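Local coordinates for pancreatic lipase related protein 2 (Equus caballus, PDB 1W52), which probably hydrolyses ester bonds of galactolipids and triacylglycerols, releasing fatty acids, at residues Asp227-Gly232 against Glu324-Leu329; Gln294-Phe299 against Thr386-Val391. All coordinates share one frame; numbering follows the deposited sequence.

Interaction 1: residues Asp227-Gly232 against Glu324-Leu329; sequences DFFPNG and EQTFFL
Strands 226-230 and 325-329 are parallel neighbours in the central beta sheet of the alpha/beta-hydrolase domain. D227 N donates to Q325 O at 2.9 Å. D227 O accepts F327 N at 3.2 Å. F229 N returns to F327 O at 2.8 Å. Within the type II turn 229-232, N231 N bonds to L329 O at 2.7 Å. On one face lie F228 and F327. Their ring planes are near parallel at 24°, but offset with little overlap; F228 CD2 meets F327 CB at 4.2 Å. L329 CD2 also meets P230 CA at 3.8 Å. F229 and F328 lie on the other face. Each has CG anti to its carbonyl carbon (chi1 -65° and -64°), and the two run alongside each other in the same direction. F229 CB lies against F328 CE2, and F229 CE1 reaches T326 CB at 4.2 Å. H205 stacks on F229. An alanine at F229 would probably leave T326 CB and the H205 ring without their aromatic neighbour and open a gap beside F328. D227 OD1 accepts from H205 NE2 and V223 N, D227 OD2 from G224 N. Backbone bonds set the parallel register; one face is apolar, the other mixes rings with polar D227 and T326.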
ATOM      1  N   ASP A 227      -1.136  -8.197   5.558  1.00 23.93           N
ATOM      2  CA  ASP A 227      -1.486  -8.020   4.173  1.00 23.26           C
ATOM      3  C   ASP A 227      -2.540  -6.952   4.205  1.00 22.64           C
ATOM      4  O   ASP A 227      -3.596  -7.174   4.758  1.00 21.62           O
ATOM      5  CB  ASP A 227      -2.057  -9.328   3.614  1.00 23.48           C
ATOM      6  CG  ASP A 227      -0.981 -10.387   3.421  1.00 24.43           C
ATOM      7  OD1 ASP A 227      -0.426 -10.445   2.270  1.00 23.78           O
ATOM      8  OD2 ASP A 227      -0.609 -11.152   4.384  1.00 22.87           O
ATOM      9  N   PHE A 228      -2.226  -5.779   3.661  1.00 22.58           N
ATOM     10  CA  PHE A 228      -3.177  -4.670   3.545  1.00 22.29           C
ATOM     11  C   PHE A 228      -3.870  -4.693   2.177  1.00 21.19           C
ATOM     12  O   PHE A 228      -3.207  -4.996   1.163  1.00 21.52           O
ATOM     13  CB  PHE A 228      -2.462  -3.342   3.681  1.00 22.44           C
ATOM     14  CG  PHE A 228      -1.760  -3.157   4.985  1.00 24.61           C
ATOM     15  CD1 PHE A 228      -0.568  -3.810   5.250  1.00 27.27           C
ATOM     16  CD2 PHE A 228      -2.265  -2.301   5.932  1.00 26.44           C
ATOM     17  CE1 PHE A 228       0.092  -3.620   6.424  1.00 26.99           C
ATOM     18  CE2 PHE A 228      -1.608  -2.101   7.129  1.00 27.67           C
ATOM     19  CZ  PHE A 228      -0.425  -2.754   7.366  1.00 28.50           C
ATOM     20  N   PHE A 229      -5.168  -4.330   2.150  1.00 18.77           N
ATOM     21  CA  PHE A 229      -5.959  -4.268   0.909  1.00 16.90           C
ATOM     22  C   PHE A 229      -6.652  -2.923   0.617  1.00 15.18           C
ATOM     23  O   PHE A 229      -7.876  -2.825   0.716  1.00 15.49           O
ATOM     24  CB  PHE A 229      -6.990  -5.385   0.949  1.00 16.84           C
ATOM     25  CG  PHE A 229      -6.387  -6.722   0.922  1.00 16.06           C
ATOM     26  CD1 PHE A 229      -5.928  -7.300   2.096  1.00 16.83           C
ATOM     27  CD2 PHE A 229      -6.222  -7.389  -0.280  1.00 14.16           C
ATOM     28  CE1 PHE A 229      -5.336  -8.603   2.059  1.00 18.64           C
ATOM     29  CE2 PHE A 229      -5.591  -8.652  -0.349  1.00 14.55           C
ATOM     30  CZ  PHE A 229      -5.158  -9.268   0.818  1.00 16.83           C
ATOM     31  N   PRO A 230      -5.904  -1.887   0.263  1.00 13.18           N
ATOM     32  CA  PRO A 230      -6.493  -0.569   0.016  1.00 13.06           C
ATOM     33  C   PRO A 230      -7.575  -0.624  -1.038  1.00 13.53           C
ATOM     34  O   PRO A 230      -7.433  -1.171  -2.151  1.00 13.57           O
ATOM     35  CB  PRO A 230      -5.323   0.254  -0.541  1.00 12.98           C
ATOM     36  CG  PRO A 230      -4.303  -0.759  -0.987  1.00 13.41           C
ATOM     37  CD  PRO A 230      -4.461  -1.857   0.051  1.00 13.58           C
ATOM     38  N   ASN A 231      -8.697  -0.042  -0.705  1.00 13.76           N
ATOM     39  CA  ASN A 231      -9.826  -0.103  -1.600  1.00 13.09           C
ATOM     40  C   ASN A 231     -10.170  -1.502  -1.982  1.00 14.32           C
ATOM     41  O   ASN A 231     -10.593  -1.708  -3.126  1.00 17.62           O
ATOM     42  CB  ASN A 231      -9.477   0.694  -2.798  1.00 11.93           C
ATOM     43  CG  ASN A 231      -8.832   2.016  -2.403  1.00 11.16           C
ATOM     44  OD1 ASN A 231      -9.437   2.777  -1.621  1.00 10.38           O
ATOM     45  ND2 ASN A 231      -7.623   2.302  -2.921  1.00  7.06           N
ATOM     46  N   GLY A 232     -10.019  -2.474  -1.078  1.00 13.83           N
ATOM     47  CA  GLY A 232     -10.199  -3.867  -1.469  1.00 15.48           C
ATOM     48  C   GLY A 232      -9.062  -4.488  -2.300  1.00 16.85           C
ATOM     49  O   GLY A 232      -9.039  -5.693  -2.580  1.00 16.75           O
ATOM     50  N   GLU A 324      -0.689 -13.486   7.776  1.00 30.44           N
ATOM     51  CA  GLU A 324      -1.865 -13.204   6.987  1.00 29.69           C
ATOM     52  C   GLU A 324      -2.897 -12.334   7.688  1.00 29.71           C
ATOM     53  O   GLU A 324      -4.036 -12.294   7.233  1.00 30.12           O
ATOM     54  CB  GLU A 324      -2.534 -14.511   6.577  1.00 29.18           C
ATOM     55  CG  GLU A 324      -1.605 -15.546   5.942  1.00 28.09           C
ATOM     56  CD  GLU A 324      -2.401 -16.580   5.174  1.00 28.43           C
ATOM     57  OE1 GLU A 324      -3.645 -16.697   5.462  1.00 27.24           O
ATOM     58  OE2 GLU A 324      -1.807 -17.246   4.277  1.00 28.59           O
ATOM     59  N   GLN A 325      -2.516 -11.665   8.785  1.00 29.33           N
ATOM     60  CA  GLN A 325      -3.357 -10.661   9.413  1.00 28.89           C
ATOM     61  C   GLN A 325      -3.749  -9.708   8.311  1.00 27.41           C
ATOM     62  O   GLN A 325      -2.878  -9.122   7.662  1.00 26.55           O
ATOM     63  CB  GLN A 325      -2.598  -9.862  10.471  1.00 29.88           C
ATOM     64  CG  GLN A 325      -2.094 -10.633  11.693  1.00 33.99           C
ATOM     65  CD  GLN A 325      -1.307  -9.753  12.688  1.00 37.41           C
ATOM     66  OE1 GLN A 325      -0.058  -9.701  12.643  1.00 39.66           O
ATOM     67  NE2 GLN A 325      -2.035  -9.074  13.582  1.00 37.90           N
ATOM     68  N   THR A 326      -5.048  -9.549   8.088  1.00 25.96           N
ATOM     69  CA  THR A 326      -5.472  -8.707   6.996  1.00 25.22           C
ATOM     70  C   THR A 326      -6.175  -7.484   7.502  1.00 25.58           C
ATOM     71  O   THR A 326      -6.881  -7.521   8.524  1.00 24.96           O
ATOM     72  CB  THR A 326      -6.396  -9.445   6.020  1.00 24.69           C
ATOM     73  OG1 THR A 326      -7.579  -9.783   6.701  1.00 27.60           O
ATOM     74  CG2 THR A 326      -5.874 -10.813   5.603  1.00 22.68           C
ATOM     75  N   PHE A 327      -5.954  -6.401   6.755  1.00 26.54           N
ATOM     76  CA  PHE A 327      -6.562  -5.097   6.996  1.00 27.97           C
ATOM     77  C   PHE A 327      -7.071  -4.395   5.690  1.00 27.00           C
ATOM     78  O   PHE A 327      -6.565  -4.657   4.580  1.00 27.82           O
ATOM     79  CB  PHE A 327      -5.576  -4.174   7.704  1.00 28.67           C
ATOM     80  CG  PHE A 327      -4.834  -4.833   8.800  1.00 35.19           C
ATOM     81  CD1 PHE A 327      -3.871  -5.834   8.514  1.00 38.74           C
ATOM     82  CD2 PHE A 327      -5.082  -4.481  10.139  1.00 39.47           C
ATOM     83  CE1 PHE A 327      -3.173  -6.466   9.528  1.00 37.46           C
ATOM     84  CE2 PHE A 327      -4.389  -5.111  11.145  1.00 39.53           C
ATOM     85  CZ  PHE A 327      -3.427  -6.113  10.824  1.00 39.30           C
ATOM     86  N   PHE A 328      -8.056  -3.502   5.865  1.00 24.95           N
ATOM     87  CA  PHE A 328      -8.730  -2.805   4.792  1.00 23.22           C
ATOM     88  C   PHE A 328      -8.821  -1.356   5.055  1.00 22.44           C
ATOM     89  O   PHE A 328      -8.651  -0.929   6.116  1.00 22.19           O
ATOM     90  CB  PHE A 328     -10.115  -3.359   4.597  1.00 22.47           C
ATOM     91  CG  PHE A 328     -10.107  -4.770   4.154  1.00 22.51           C
ATOM     92  CD1 PHE A 328     -10.380  -5.793   5.045  1.00 24.57           C
ATOM     93  CD2 PHE A 328      -9.757  -5.101   2.867  1.00 22.33           C
ATOM     94  CE1 PHE A 328     -10.372  -7.150   4.647  1.00 24.20           C
ATOM     95  CE2 PHE A 328      -9.730  -6.464   2.459  1.00 24.55           C
ATOM     96  CZ  PHE A 328     -10.047  -7.484   3.362  1.00 24.04           C
ATOM     97  N   LEU A 329      -9.057  -0.587   4.035  1.00 22.82           N
ATOM     98  CA  LEU A 329      -9.099   0.845   4.169  1.00 22.91           C
ATOM     99  C   LEU A 329      -9.411   1.456   2.775  1.00 25.17           C
ATOM    100  O   LEU A 329      -9.493   0.716   1.778  1.00 25.35           O
ATOM    101  CB  LEU A 329      -7.776   1.345   4.725  1.00 21.15           C
ATOM    102  CG  LEU A 329      -6.618   1.146   3.770  1.00 18.15           C
ATOM    103  CD1 LEU A 329      -5.492   2.220   3.999  1.00 17.78           C
ATOM    104  CD2 LEU A 329      -6.113  -0.269   3.833  1.00 14.05           C
TER

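Interaction 2: residues Gln294-Phe299 against Thr386-Val391; sequences QENGCF and TLDVDV
N296 and D388 meet where the lipase domain abuts the C-terminal PLAT domain. N296 sits in the loop after helix 290-294. D388 lies on strand 387-391, which pairs antiparallel with strand 340-344. The hydrogen bonding is sparse. D388 N donates to N296 OD1 at 2.6 Å, in a nearly straight bond. The donor stands above the amide plane, 57° out of it. One side-chain oxygen of the loop thus takes a backbone N-H of the strand. The amide and carboxylate planes are at right angles, and the two side chains cross. N296 OD1 and D388 OD2 are both acceptors and do not bond to each other. The carboxylate has a partner within the PLAT domain, since D388 OD1 forms a salt bridge with R343. Packing contacts lie around the amide. N296 ND2 comes within 3.7 Å of L387 CD1 and 3.5 Å of L387 CA. One link is covalent: C298 is disulfide-bonded to C287, which fixes the loop within the lipase domain. The ring contact comes from F299. Its CG is anti to the backbone N (chi1 -177°). The side chain also touches R341 and R343 of strand 340-344, the latter being the salt-bridge partner of D388. Ring and carboxylate planes are 29° apart. D388 OD1 stands 4.1 Å above the plane of the F299 ring, over its centre.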
ATOM      1  N   GLN A 294     -16.826  -2.309   3.978  1.00 53.64           N
ATOM      2  CA  GLN A 294     -17.514  -1.355   3.108  1.00 55.38           C
ATOM      3  C   GLN A 294     -18.965  -1.126   3.558  1.00 59.07           C
ATOM      4  O   GLN A 294     -19.523  -0.030   3.382  1.00 59.03           O
ATOM      5  CB  GLN A 294     -17.452  -1.857   1.640  1.00 53.93           C
ATOM      6  CG  GLN A 294     -16.315  -1.326   0.799  1.00 49.35           C
ATOM      7  CD  GLN A 294     -16.123   0.175   0.938  1.00 44.60           C
ATOM      8  OE1 GLN A 294     -15.135   0.716   0.497  1.00 40.16           O
ATOM      9  NE2 GLN A 294     -17.058   0.840   1.585  1.00 45.28           N
ATOM     10  N   GLU A 295     -19.531  -2.182   4.154  1.00 63.50           N
ATOM     11  CA  GLU A 295     -20.865  -2.219   4.754  1.00 67.15           C
ATOM     12  C   GLU A 295     -20.800  -1.760   6.205  1.00 68.92           C
ATOM     13  O   GLU A 295     -21.358  -2.402   7.100  1.00 69.33           O
ATOM     14  CB  GLU A 295     -21.385  -3.646   4.753  1.00 67.88           C
ATOM     15  CG  GLU A 295     -21.397  -4.282   3.391  1.00 71.83           C
ATOM     16  CD  GLU A 295     -21.729  -5.762   3.433  1.00 76.98           C
ATOM     17  OE1 GLU A 295     -21.000  -6.555   4.082  1.00 80.25           O
ATOM     18  OE2 GLU A 295     -22.729  -6.139   2.791  1.00 79.97           O
ATOM     19  N   ASN A 296     -20.072  -0.677   6.441  1.00 70.91           N
ATOM     20  CA  ASN A 296     -19.929  -0.109   7.769  1.00 72.27           C
ATOM     21  C   ASN A 296     -19.634  -1.134   8.908  1.00 71.21           C
ATOM     22  O   ASN A 296     -20.330  -1.164   9.920  1.00 71.96           O
ATOM     23  CB  ASN A 296     -21.181   0.730   8.074  1.00 73.50           C
ATOM     24  CG  ASN A 296     -21.575   1.646   6.915  1.00 76.03           C
ATOM     25  OD1 ASN A 296     -20.725   2.295   6.291  1.00 78.60           O
ATOM     26  ND2 ASN A 296     -22.868   1.696   6.625  1.00 79.86           N
ATOM     27  N   GLY A 297     -18.596  -1.956   8.728  1.00 69.22           N
ATOM     28  CA  GLY A 297     -18.152  -2.923   9.732  1.00 66.87           C
ATOM     29  C   GLY A 297     -16.772  -2.553  10.251  1.00 64.38           C
ATOM     30  O   GLY A 297     -16.197  -1.544   9.837  1.00 63.93           O
ATOM     31  N   CYS A 298     -16.265  -3.347  11.184  1.00 61.05           N
ATOM     32  CA  CYS A 298     -14.908  -3.189  11.678  1.00 59.28           C
ATOM     33  C   CYS A 298     -14.478  -1.739  11.898  1.00 56.57           C
ATOM     34  O   CYS A 298     -13.396  -1.316  11.463  1.00 56.40           O
ATOM     35  CB  CYS A 298     -13.958  -3.866  10.717  1.00 59.44           C
ATOM     36  SG  CYS A 298     -14.504  -5.538  10.268  1.00 64.10           S
ATOM     37  N   PHE A 299     -15.320  -0.983  12.597  1.00 53.63           N
ATOM     38  CA  PHE A 299     -15.054   0.429  12.890  1.00 51.00           C
ATOM     39  C   PHE A 299     -15.354   0.797  14.391  1.00 51.38           C
ATOM     40  O   PHE A 299     -16.250   0.233  15.015  1.00 50.96           O
ATOM     41  CB  PHE A 299     -15.870   1.254  11.901  1.00 49.48           C
ATOM     42  CG  PHE A 299     -15.669   2.747  11.984  1.00 43.58           C
ATOM     43  CD1 PHE A 299     -16.408   3.501  12.844  1.00 40.02           C
ATOM     44  CD2 PHE A 299     -14.793   3.406  11.140  1.00 39.66           C
ATOM     45  CE1 PHE A 299     -16.229   4.904  12.911  1.00 40.53           C
ATOM     46  CE2 PHE A 299     -14.604   4.829  11.192  1.00 39.49           C
ATOM     47  CZ  PHE A 299     -15.322   5.566  12.081  1.00 39.33           C
ATOM     48  N   THR A 386     -27.084   5.151   9.247  1.00 99.48           N
ATOM     49  CA  THR A 386     -25.625   5.422   9.216  1.00 93.45           C
ATOM     50  C   THR A 386     -24.919   5.009   7.925  1.00 89.40           C
ATOM     51  O   THR A 386     -25.407   4.166   7.160  1.00 88.70           O
ATOM     52  CB  THR A 386     -24.858   4.699  10.366  1.00 92.35           C
ATOM     53  OG1 THR A 386     -25.254   3.334  10.451  1.00 90.84           O
ATOM     54  CG2 THR A 386     -25.212   5.218  11.676  1.00 89.92           C
ATOM     55  N   LEU A 387     -23.722   5.574   7.743  1.00 84.21           N
ATOM     56  CA  LEU A 387     -22.801   5.189   6.661  1.00 79.79           C
ATOM     57  C   LEU A 387     -21.357   5.751   6.840  1.00 75.13           C
ATOM     58  O   LEU A 387     -21.148   6.961   6.992  1.00 74.84           O
ATOM     59  CB  LEU A 387     -23.364   5.598   5.285  1.00 79.62           C
ATOM     60  CG  LEU A 387     -22.571   5.162   4.037  1.00 78.96           C
ATOM     61  CD1 LEU A 387     -23.001   3.780   3.522  1.00 77.72           C
ATOM     62  CD2 LEU A 387     -22.666   6.235   2.957  1.00 78.73           C
ATOM     63  N   ASP A 388     -20.370   4.858   6.759  1.00 68.62           N
ATOM     64  CA  ASP A 388     -18.970   5.218   6.908  1.00 63.84           C
ATOM     65  C   ASP A 388     -18.489   5.912   5.667  1.00 60.13           C
ATOM     66  O   ASP A 388     -18.914   5.572   4.598  1.00 59.55           O
ATOM     67  CB  ASP A 388     -18.184   3.952   7.212  1.00 63.29           C
ATOM     68  CG  ASP A 388     -18.565   3.375   8.573  1.00 62.58           C
ATOM     69  OD1 ASP A 388     -18.757   4.223   9.477  1.00 63.54           O
ATOM     70  OD2 ASP A 388     -18.723   2.157   8.853  1.00 56.54           O
ATOM     71  N   VAL A 389     -17.650   6.918   5.798  1.00 56.06           N
ATOM     72  CA  VAL A 389     -17.258   7.691   4.632  1.00 54.30           C
ATOM     73  C   VAL A 389     -15.774   8.094   4.660  1.00 52.69           C
ATOM     74  O   VAL A 389     -15.151   8.001   5.683  1.00 52.36           O
ATOM     75  CB  VAL A 389     -18.168   8.946   4.440  1.00 54.68           C
ATOM     76  CG1 VAL A 389     -19.640   8.570   4.504  1.00 54.45           C
ATOM     77  CG2 VAL A 389     -17.821  10.079   5.434  1.00 54.50           C
ATOM     78  N   ASP A 390     -15.211   8.550   3.540  1.00 50.95           N
ATOM     79  CA  ASP A 390     -13.767   8.713   3.443  1.00 50.00           C
ATOM     80  C   ASP A 390     -13.422  10.155   3.124  1.00 50.44           C
ATOM     81  O   ASP A 390     -13.849  10.685   2.104  1.00 50.53           O
ATOM     82  CB  ASP A 390     -13.200   7.750   2.402  1.00 49.28           C
ATOM     83  CG  ASP A 390     -13.445   6.293   2.777  1.00 48.35           C
ATOM     84  OD1 ASP A 390     -12.985   5.888   3.852  1.00 46.18           O
ATOM     85  OD2 ASP A 390     -14.094   5.474   2.089  1.00 48.17           O
ATOM     86  N   VAL A 391     -12.661  10.802   4.002  1.00 50.87           N
ATOM     87  CA  VAL A 391     -12.383  12.226   3.849  1.00 51.45           C
ATOM     88  C   VAL A 391     -10.990  12.443   3.273  1.00 56.02           C
ATOM     89  O   VAL A 391     -10.015  12.429   3.988  1.00 55.65           O
ATOM     90  CB  VAL A 391     -12.621  13.057   5.194  1.00 49.34           C
ATOM     91  CG1 VAL A 391     -12.235  14.527   5.024  1.00 44.90           C
ATOM     92  CG2 VAL A 391     -14.108  12.985   5.648  1.00 44.12           C
TER

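In the fold
Interaction 1 is buried, its centre about 9 Å from the centre of the chain. Interaction 2 is a surface contact, with its centre about 20 Å out. The first joins two neighbouring strands of one sheet inside the lipase domain. The second joins that domain to the PLAT domain, so they share no element. Their chemistry follows. Residues 227-232 and 324-329 are held by repeated backbone bonds and by aromatic and aliphatic packing. Residues 294-299 and 386-391 are joined by one side-chain-to-backbone bond, with a carboxylate that is salt-bridged to R343 lying beside an aromatic ring. The segments alternate along the chain. Nearest atoms of the two contacts are about 6 Å apart, without touching.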